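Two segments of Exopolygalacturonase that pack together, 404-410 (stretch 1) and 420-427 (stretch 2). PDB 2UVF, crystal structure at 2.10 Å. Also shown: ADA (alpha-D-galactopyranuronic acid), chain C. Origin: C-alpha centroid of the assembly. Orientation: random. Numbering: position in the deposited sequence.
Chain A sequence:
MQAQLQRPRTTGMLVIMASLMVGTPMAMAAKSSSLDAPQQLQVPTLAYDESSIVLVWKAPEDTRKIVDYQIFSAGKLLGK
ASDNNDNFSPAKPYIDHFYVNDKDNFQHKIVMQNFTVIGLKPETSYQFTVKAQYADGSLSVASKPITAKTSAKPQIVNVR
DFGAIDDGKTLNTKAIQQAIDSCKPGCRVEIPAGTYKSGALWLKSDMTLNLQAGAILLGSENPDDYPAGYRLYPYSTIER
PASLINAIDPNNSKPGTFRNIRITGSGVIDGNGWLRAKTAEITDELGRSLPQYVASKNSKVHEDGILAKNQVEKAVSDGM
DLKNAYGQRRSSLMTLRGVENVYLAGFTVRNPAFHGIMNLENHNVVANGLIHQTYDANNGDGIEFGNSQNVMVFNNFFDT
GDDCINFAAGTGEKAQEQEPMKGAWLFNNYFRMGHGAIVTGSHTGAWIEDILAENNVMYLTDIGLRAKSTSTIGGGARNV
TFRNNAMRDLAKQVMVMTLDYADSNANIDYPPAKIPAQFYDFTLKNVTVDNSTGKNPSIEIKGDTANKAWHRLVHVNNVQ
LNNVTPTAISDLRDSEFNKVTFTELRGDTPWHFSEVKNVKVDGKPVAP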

# COMPACT_ATOMS: atom_id res chain seq x y z
N CYS A 404 -1.97 4.52 -3.94
CA CYS A 404 -1.12 3.35 -3.93
C CYS A 404 -1.22 2.61 -2.60
O CYS A 404 -1.58 1.44 -2.58
CB CYS A 404 0.34 3.73 -4.25
SG CYS A 404 0.56 4.60 -5.85
N ILE A 405 -0.86 3.27 -1.51
CA ILE A 405 -1.07 2.73 -0.17
C ILE A 405 -1.95 3.72 0.57
O ILE A 405 -1.63 4.91 0.67
CB ILE A 405 0.25 2.43 0.60
CG1 ILE A 405 1.13 1.45 -0.18
CG2 ILE A 405 -0.04 1.89 2.03
CD1 ILE A 405 2.59 1.46 0.28
N ASN A 406 -3.09 3.22 1.05
CA ASN A 406 -4.03 4.05 1.76
C ASN A 406 -4.18 3.56 3.20
O ASN A 406 -4.20 2.36 3.44
CB ASN A 406 -5.39 4.02 1.06
CG ASN A 406 -6.40 4.91 1.74
OD1 ASN A 406 -7.16 4.48 2.60
ND2 ASN A 406 -6.41 6.17 1.36
N PHE A 407 -4.30 4.50 4.14
CA PHE A 407 -4.59 4.15 5.54
C PHE A 407 -5.90 4.73 5.97
O PHE A 407 -6.16 5.91 5.76
CB PHE A 407 -3.48 4.61 6.48
CG PHE A 407 -2.16 4.00 6.18
CD1 PHE A 407 -1.85 2.72 6.62
CD2 PHE A 407 -1.21 4.70 5.43
CE1 PHE A 407 -0.63 2.15 6.32
CE2 PHE A 407 0.02 4.14 5.13
CZ PHE A 407 0.31 2.85 5.57
N ALA A 408 -6.75 3.90 6.54
CA ALA A 408 -8.09 4.31 6.96
C ALA A 408 -8.30 3.95 8.44
O ALA A 408 -7.83 2.92 8.90
CB ALA A 408 -9.13 3.63 6.11
N ALA A 409 -9.05 4.79 9.15
CA ALA A 409 -9.34 4.53 10.57
C ALA A 409 -10.80 4.79 11.00
O ALA A 409 -11.09 4.91 12.19
CB ALA A 409 -8.36 5.26 11.44
N GLY A 410 -11.71 4.83 10.03
CA GLY A 410 -13.13 5.00 10.32
C GLY A 410 -13.53 6.45 10.17
O GLY A 410 -12.72 7.31 9.83
N PRO A 420 -7.17 2.04 16.59
CA PRO A 420 -6.56 2.97 15.65
C PRO A 420 -5.77 2.19 14.58
O PRO A 420 -5.35 1.05 14.82
CB PRO A 420 -5.66 3.82 16.54
CG PRO A 420 -5.32 2.96 17.68
CD PRO A 420 -6.53 2.10 17.92
N MET A 421 -5.63 2.79 13.39
CA MET A 421 -4.70 2.32 12.36
C MET A 421 -3.28 2.66 12.87
O MET A 421 -2.83 3.81 12.74
CB MET A 421 -5.04 2.98 11.01
CG MET A 421 -4.17 2.61 9.79
SD MET A 421 -4.06 0.87 9.37
CE MET A 421 -2.38 0.50 9.92
N LYS A 422 -2.59 1.68 13.46
CA LYS A 422 -1.34 1.94 14.20
C LYS A 422 -0.17 1.03 13.80
O LYS A 422 -0.24 -0.18 13.94
CB LYS A 422 -1.61 1.84 15.73
CG LYS A 422 -0.37 1.95 16.62
CD LYS A 422 -0.68 1.89 18.14
CE LYS A 422 0.66 1.77 18.91
NZ LYS A 422 0.57 1.41 20.38
N GLY A 423 0.91 1.62 13.30
CA GLY A 423 2.12 0.85 12.95
C GLY A 423 2.25 0.40 11.50
O GLY A 423 1.86 -0.72 11.15
N ALA A 424 2.83 1.26 10.66
CA ALA A 424 3.06 0.91 9.25
C ALA A 424 4.52 1.16 8.83
O ALA A 424 5.09 2.17 9.16
CB ALA A 424 2.13 1.69 8.37
N TRP A 425 5.11 0.24 8.09
CA TRP A 425 6.48 0.46 7.67
C TRP A 425 6.55 0.22 6.17
O TRP A 425 6.29 -0.88 5.68
CB TRP A 425 7.43 -0.38 8.53
CG TRP A 425 8.90 -0.25 8.32
CD1 TRP A 425 9.59 0.80 7.80
CD2 TRP A 425 9.86 -1.26 8.63
NE1 TRP A 425 10.95 0.51 7.75
CE2 TRP A 425 11.14 -0.75 8.27
CE3 TRP A 425 9.78 -2.55 9.18
CZ2 TRP A 425 12.31 -1.48 8.46
CZ3 TRP A 425 10.95 -3.28 9.37
CH2 TRP A 425 12.20 -2.74 9.01
N LEU A 426 6.80 1.28 5.42
CA LEU A 426 6.69 1.18 3.96
C LEU A 426 8.05 1.48 3.35
O LEU A 426 8.47 2.62 3.33
CB LEU A 426 5.61 2.15 3.42
CG LEU A 426 4.16 2.16 3.98
CD1 LEU A 426 3.59 0.74 4.16
CD2 LEU A 426 4.07 2.94 5.28
N PHE A 427 8.75 0.45 2.87
CA PHE A 427 10.12 0.61 2.40
C PHE A 427 10.46 -0.18 1.12
O PHE A 427 9.83 -1.18 0.83
CB PHE A 427 11.13 0.31 3.54
CG PHE A 427 11.10 -1.12 4.07
CD1 PHE A 427 12.00 -2.07 3.59
CD2 PHE A 427 10.20 -1.49 5.07
CE1 PHE A 427 12.00 -3.40 4.07
CE2 PHE A 427 10.17 -2.82 5.56
CZ PHE A 427 11.07 -3.77 5.06
C1 ADA C . -12.01 5.85 1.39
C2 ADA C . -10.88 5.22 2.23
C3 ADA C . -10.57 3.84 1.62
C4 ADA C . -11.84 2.94 1.64
C5 ADA C . -12.98 3.64 0.86
C6 ADA C . -14.36 2.93 0.77
O2 ADA C . -9.72 6.07 2.27
O3 ADA C . -9.47 3.22 2.30
O4 ADA C . -12.26 2.65 2.98
O5 ADA C . -13.20 4.99 1.35
O6B ADA C . -15.36 3.64 1.03
O6A ADA C . -14.41 1.72 0.43

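The strand portions of the two stretches run roughly antiparallel, their N-to-C directions 146° apart and their axes no nearer than 8.1 Å. No hydrogen bond links them; side chains fill the gap. The spacing narrows along the pair, from 8.9 Å between I405 CA and L426 CA to 5.4 Å between A409 CA and M421 CA. I405, F407 and A409 point toward stretch 2, and M421, A424 and L426 point back, giving a largely apolar contact; the two stretches together bury 314 Å². F407 (chi1 m) is its centre: ring atom CE1 lies 3.5 Å from A424 CB, CZ meets L426 CD2 at 3.8 Å near the ring plane, and F407 CB rests 3.9 Å from M421 CG. M421 SD sits at the ring edge, 5.3 Å from the F407 centroid, a sulfur-aromatic approach. At the wide end, I405 CD1 reaches L426 CD1 at 4.1 Å. At the narrow end, A409 CB touches M421 CB at 4.1 Å, and A408 O lies 3.5 Å from M421 CB, a van der Waals contact. N406, between I405 and F407, instead serves the galacturonic acid: ADA O3 donates a hydrogen bond to N406 OD1 at 2.6 Å.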